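Local structure of DUF3299 domain-containing protein (Pseudomonas aeruginosa, 4HSP) at the interface of chains A and B and the interface of chains A and C. The protein is of unknown function, belongs to the DUF3299 family and is probably exported from the cytoplasm. Sequence-based numbering; all coordinates share one arbitrary frame. Chains: chain A/B/C, hypothetical protein.

Contact 1: the interface of chains A and B. Residues chain A 29-30, 32-33, 87-89; chain B 145-148.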
# COMPACT_ATOMS: atom_id res chain seq x y z
N ALA A 29 -7.82 -7.76 21.99
CA ALA A 29 -8.10 -6.85 20.87
C ALA A 29 -9.60 -6.50 20.84
O ALA A 29 -9.95 -5.33 20.63
CB ALA A 29 -7.67 -7.49 19.55
N ASN A 30 -10.49 -7.50 21.10
CA ASN A 30 -11.92 -7.26 21.17
C ASN A 30 -12.27 -6.40 22.38
O ASN A 30 -13.09 -5.49 22.23
CB ASN A 30 -12.74 -8.56 21.19
CG ASN A 30 -12.95 -9.19 19.82
OD1 ASN A 30 -12.51 -8.67 18.78
ND2 ASN A 30 -13.57 -10.35 19.81
N LEU A 32 -10.42 -4.08 23.85
CA LEU A 32 -9.92 -2.72 23.58
C LEU A 32 -10.72 -2.05 22.47
O LEU A 32 -10.81 -0.83 22.45
CB LEU A 32 -8.41 -2.73 23.24
CG LEU A 32 -7.49 -3.16 24.38
CD1 LEU A 32 -6.07 -3.26 23.92
CD2 LEU A 32 -7.54 -2.22 25.52
N SER A 33 -11.27 -2.86 21.54
CA SER A 33 -12.14 -2.43 20.45
C SER A 33 -13.48 -1.98 21.03
O SER A 33 -13.93 -0.88 20.69
CB SER A 33 -12.36 -3.56 19.45
OG SER A 33 -11.41 -3.54 18.40
N ILE A 87 -3.37 1.86 14.21
CA ILE A 87 -4.33 1.69 13.11
C ILE A 87 -4.90 0.27 13.05
O ILE A 87 -6.11 0.10 13.15
CB ILE A 87 -3.64 2.09 11.77
CG1 ILE A 87 -3.23 3.58 11.77
CG2 ILE A 87 -4.49 1.73 10.54
CD1 ILE A 87 -1.75 3.76 11.80
N HIS A 88 -4.04 -0.72 12.83
CA HIS A 88 -4.44 -2.11 12.68
C HIS A 88 -4.39 -2.89 14.00
O HIS A 88 -5.13 -3.85 14.17
CB HIS A 88 -3.59 -2.80 11.61
CG HIS A 88 -3.81 -2.24 10.23
ND1 HIS A 88 -2.74 -1.90 9.41
CD2 HIS A 88 -4.96 -1.96 9.58
CE1 HIS A 88 -3.27 -1.44 8.30
NE2 HIS A 88 -4.61 -1.44 8.36
N VAL A 89 -3.55 -2.44 14.93
CA VAL A 89 -3.40 -3.01 16.27
C VAL A 89 -3.41 -1.85 17.27
O VAL A 89 -3.13 -0.73 16.85
CB VAL A 89 -2.09 -3.85 16.41
CG1 VAL A 89 -2.17 -5.19 15.65
CG2 VAL A 89 -0.85 -3.05 16.00
N TYR B 145 -7.64 -9.47 10.81
CA TYR B 145 -7.52 -9.19 12.24
C TYR B 145 -8.35 -7.95 12.51
O TYR B 145 -8.07 -6.88 11.96
CB TYR B 145 -6.04 -8.99 12.60
CG TYR B 145 -5.73 -8.80 14.07
CD1 TYR B 145 -5.80 -7.54 14.67
CD2 TYR B 145 -5.23 -9.85 14.84
CE1 TYR B 145 -5.46 -7.35 16.00
CE2 TYR B 145 -4.86 -9.67 16.17
CZ TYR B 145 -4.99 -8.42 16.75
OH TYR B 145 -4.61 -8.24 18.06
N GLU B 146 -9.40 -8.11 13.29
CA GLU B 146 -10.29 -6.99 13.54
C GLU B 146 -9.87 -6.25 14.79
O GLU B 146 -9.65 -6.85 15.87
CB GLU B 146 -11.74 -7.46 13.63
CG GLU B 146 -12.34 -7.92 12.30
CD GLU B 146 -12.77 -6.87 11.28
OE1 GLU B 146 -12.70 -5.66 11.59
OE2 GLU B 146 -13.20 -7.27 10.18
N TYR B 147 -9.73 -4.92 14.62
CA TYR B 147 -9.42 -3.98 15.68
C TYR B 147 -9.86 -2.58 15.26
O TYR B 147 -9.47 -2.13 14.18
CB TYR B 147 -7.92 -4.00 16.10
CG TYR B 147 -7.53 -2.81 16.94
CD1 TYR B 147 -7.86 -2.75 18.29
CD2 TYR B 147 -6.94 -1.69 16.37
CE1 TYR B 147 -7.58 -1.62 19.06
CE2 TYR B 147 -6.65 -0.56 17.13
CZ TYR B 147 -6.96 -0.53 18.48
OH TYR B 147 -6.63 0.57 19.23
N GLU B 148 -10.62 -1.90 16.14
CA GLU B 148 -11.12 -0.53 15.97
C GLU B 148 -10.48 0.42 17.01
O GLU B 148 -10.62 0.21 18.23
CB GLU B 148 -12.66 -0.47 16.04
CG GLU B 148 -13.38 -1.05 14.83
CD GLU B 148 -12.91 -0.54 13.47
OE1 GLU B 148 -13.02 0.68 13.22
OE2 GLU B 148 -12.42 -1.37 12.67
O HOH W 1 -6.94 -4.39 12.13
O HOH W 2 -8.36 -1.77 11.66
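B:Tyr147 lies between A:Ser33 and the A:His88-A:Val89 backbone, where the C-terminal tail of one DUF3299 chain runs between helix 26-34 and the loop 87-89 of another. The whole interface is two-fold symmetric, so a twin patch exists with the chains exchanged. The pairing may or may not be the biological one.

A direct polar link is on the helix side. The backbone N of B:Glu148 donates a nearly straight hydrogen bond to the hydroxyl OG of A:Ser33, 2.9 Å long with 170° at the hydrogen. B:Glu148 is poorly ordered, so this bond is read with some caution. The same hydroxyl makes a weak hydrogen bond to the carbonyl O of A:Ala29, one turn earlier in its own helix. It accepts from the tail and donates at best weakly to its own helix.

Two linked waters, 3.0 Å apart, join the loop to the tail. Water 1 bridges the carbonyl O of A:His88 (2.8 Å) and the carbonyl O of B:Tyr145 (2.7 Å). Water 2 is 2.8 Å from B:Tyr147 O and more distant, 3.3 Å, from A:Ile87 O.

The two tyrosines carry the apolar contacts. B:Tyr147 has CG anti to its backbone N (chi1 166°), which sets the ring in the gap between the loop and the helix. The carbonyl carbon of A:Val89 lies over the ring face, 3.9 Å from its centroid, while A:Ile87 O lies in plane at the ring edge. The B:Tyr145 ring crosses the A:Val89 side chain at about a right angle, with CE1 near methyl CG1. The phenol tip reaches the helix, where OH is 3.5 Å from A:Ala29 CB.

Contact 2: the interface of chains A and C. Residues chain A 65-68, 108; chain C 65-68, 108.
The ends of two copies of the long strand 55-68 meet here, one from chain A and one from chain C. Each is accompanied by a selenomethionine, residue 108, from the loop after strand 105-107. The interface is two-fold symmetric, so each contact recurs with the chains exchanged.

A:Ile68 and C:Ile68 form the middle of the patch. Their side chains cross at about a right angle, and each CD1 methyl lies alongside the other's CG1 methylene. A:Ile68 CG1 is 3.6 Å from C:Ile68 CD1. In each copy CG1 is anti to the carbonyl carbon (chi1 -63°) and CD1 is extended from it (chi2 161°), which carries the methyl across to the partner chain. The same CD1 also touches the partner's proline ring, with A:Ile68 CD1 3.8 Å from C:Pro65 CB. The other branch meets backbone instead: A:Ile68 CG2 lies 3.5 Å from the carbonyl O of C:Leu66, and CB of A:Ile68 packs against the same oxygen.

The selenomethionines lie at the outer ends of this row. Each approaches the partner proline obliquely and meets it through selenium, which replaces the sulfur of methionine as a phasing label. A:Met108 SE is 3.8 Å from C:Pro65 CG and 3.6 Å from the carbonyl O of C:Pro65.

No hydrogen bond or salt bridge crosses this patch. Hidden surface sums to 327 Å² over both sides, and association in this part of the interface probably rests on van der Waals packing. The site joins chains A and C within the deposited tetramer by a small, mostly apolar patch. It may contribute to a biological assembly, but the structure alone does not establish that.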
# COMPACT_ATOMS: atom_id res chain seq x y z
N PRO A 65 1.41 9.03 10.23
CA PRO A 65 1.29 10.47 9.94
C PRO A 65 0.25 11.18 10.78
O PRO A 65 -0.81 10.62 11.07
CB PRO A 65 0.93 10.51 8.45
CG PRO A 65 0.41 9.19 8.14
CD PRO A 65 1.05 8.22 9.04
N LEU A 66 0.56 12.45 11.15
CA LEU A 66 -0.32 13.27 11.98
C LEU A 66 -0.67 14.59 11.33
O LEU A 66 -1.71 15.16 11.65
CB LEU A 66 0.33 13.54 13.34
CG LEU A 66 0.57 12.37 14.27
CD1 LEU A 66 1.26 12.84 15.52
CD2 LEU A 66 -0.71 11.67 14.64
N GLU A 67 0.22 15.11 10.48
CA GLU A 67 0.06 16.39 9.81
C GLU A 67 0.65 16.35 8.39
O GLU A 67 1.74 15.80 8.20
CB GLU A 67 0.76 17.49 10.64
CG GLU A 67 0.14 18.87 10.54
CD GLU A 67 -0.19 19.51 11.87
OE1 GLU A 67 -0.96 18.90 12.66
OE2 GLU A 67 0.32 20.62 12.14
N ILE A 68 -0.06 16.96 7.42
CA ILE A 68 0.37 17.07 6.02
C ILE A 68 0.66 18.54 5.73
O ILE A 68 -0.13 19.41 6.12
CB ILE A 68 -0.68 16.49 5.03
CG1 ILE A 68 -0.88 14.99 5.24
CG2 ILE A 68 -0.28 16.75 3.57
CD1 ILE A 68 -2.17 14.47 4.65
N MSE A 108 3.78 10.80 1.53
CA MSE A 108 2.66 10.01 2.07
C MSE A 108 2.63 8.58 1.51
O MSE A 108 2.23 7.64 2.21
CB MSE A 108 1.32 10.69 1.74
CG MSE A 108 1.42 12.20 1.61
SE MSE A 108 -0.05 12.98 0.60
CE MSE A 108 0.66 12.86 -1.16
N PRO C 65 -4.70 12.88 -0.11
CA PRO C 65 -4.91 13.58 1.17
C PRO C 65 -4.17 14.91 1.28
O PRO C 65 -3.04 15.04 0.78
CB PRO C 65 -4.40 12.59 2.21
CG PRO C 65 -3.54 11.67 1.50
CD PRO C 65 -4.02 11.58 0.10
N LEU C 66 -4.82 15.89 1.94
CA LEU C 66 -4.26 17.23 2.11
C LEU C 66 -4.17 17.65 3.56
O LEU C 66 -3.34 18.49 3.89
CB LEU C 66 -5.11 18.27 1.35
CG LEU C 66 -5.16 18.18 -0.16
CD1 LEU C 66 -6.08 19.23 -0.71
CD2 LEU C 66 -3.79 18.33 -0.78
N GLU C 67 -5.07 17.12 4.41
CA GLU C 67 -5.15 17.45 5.82
C GLU C 67 -5.55 16.22 6.66
O GLU C 67 -6.44 15.48 6.25
CB GLU C 67 -6.18 18.58 6.02
CG GLU C 67 -5.90 19.51 7.19
CD GLU C 67 -5.90 20.98 6.83
OE1 GLU C 67 -5.09 21.38 5.95
OE2 GLU C 67 -6.69 21.74 7.43
N ILE C 68 -4.90 16.04 7.82
CA ILE C 68 -5.19 14.97 8.77
C ILE C 68 -5.79 15.59 10.03
O ILE C 68 -5.28 16.61 10.51
CB ILE C 68 -3.92 14.11 9.11
CG1 ILE C 68 -3.38 13.40 7.87
CG2 ILE C 68 -4.21 13.09 10.21
CD1 ILE C 68 -1.95 12.95 8.01
N MSE C 108 -6.44 6.90 6.65
CA MSE C 108 -5.23 7.09 5.83
C MSE C 108 -4.79 5.80 5.13
O MSE C 108 -4.25 5.84 4.01
CB MSE C 108 -4.07 7.59 6.71
CG MSE C 108 -4.52 8.40 7.90
SE MSE C 108 -3.17 8.49 9.31
CE MSE C 108 -3.64 6.92 10.30

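Contact 1 and contact 2 lie about 22 Å apart, measured between the centres of their C-alpha atoms. They share no residues. Chain A takes part in both: it uses helix 26-34 and loop 87-89 for contact 1, and the end of strand 55-68 with residue 108 for contact 2. It can therefore hold chains B and C at the same time. The first is partly polar, the second mostly apolar. Each belongs to a different two-fold interface, and two such interfaces could together build the deposited tetramer. The structure alone does not show that this tetramer forms in the cell.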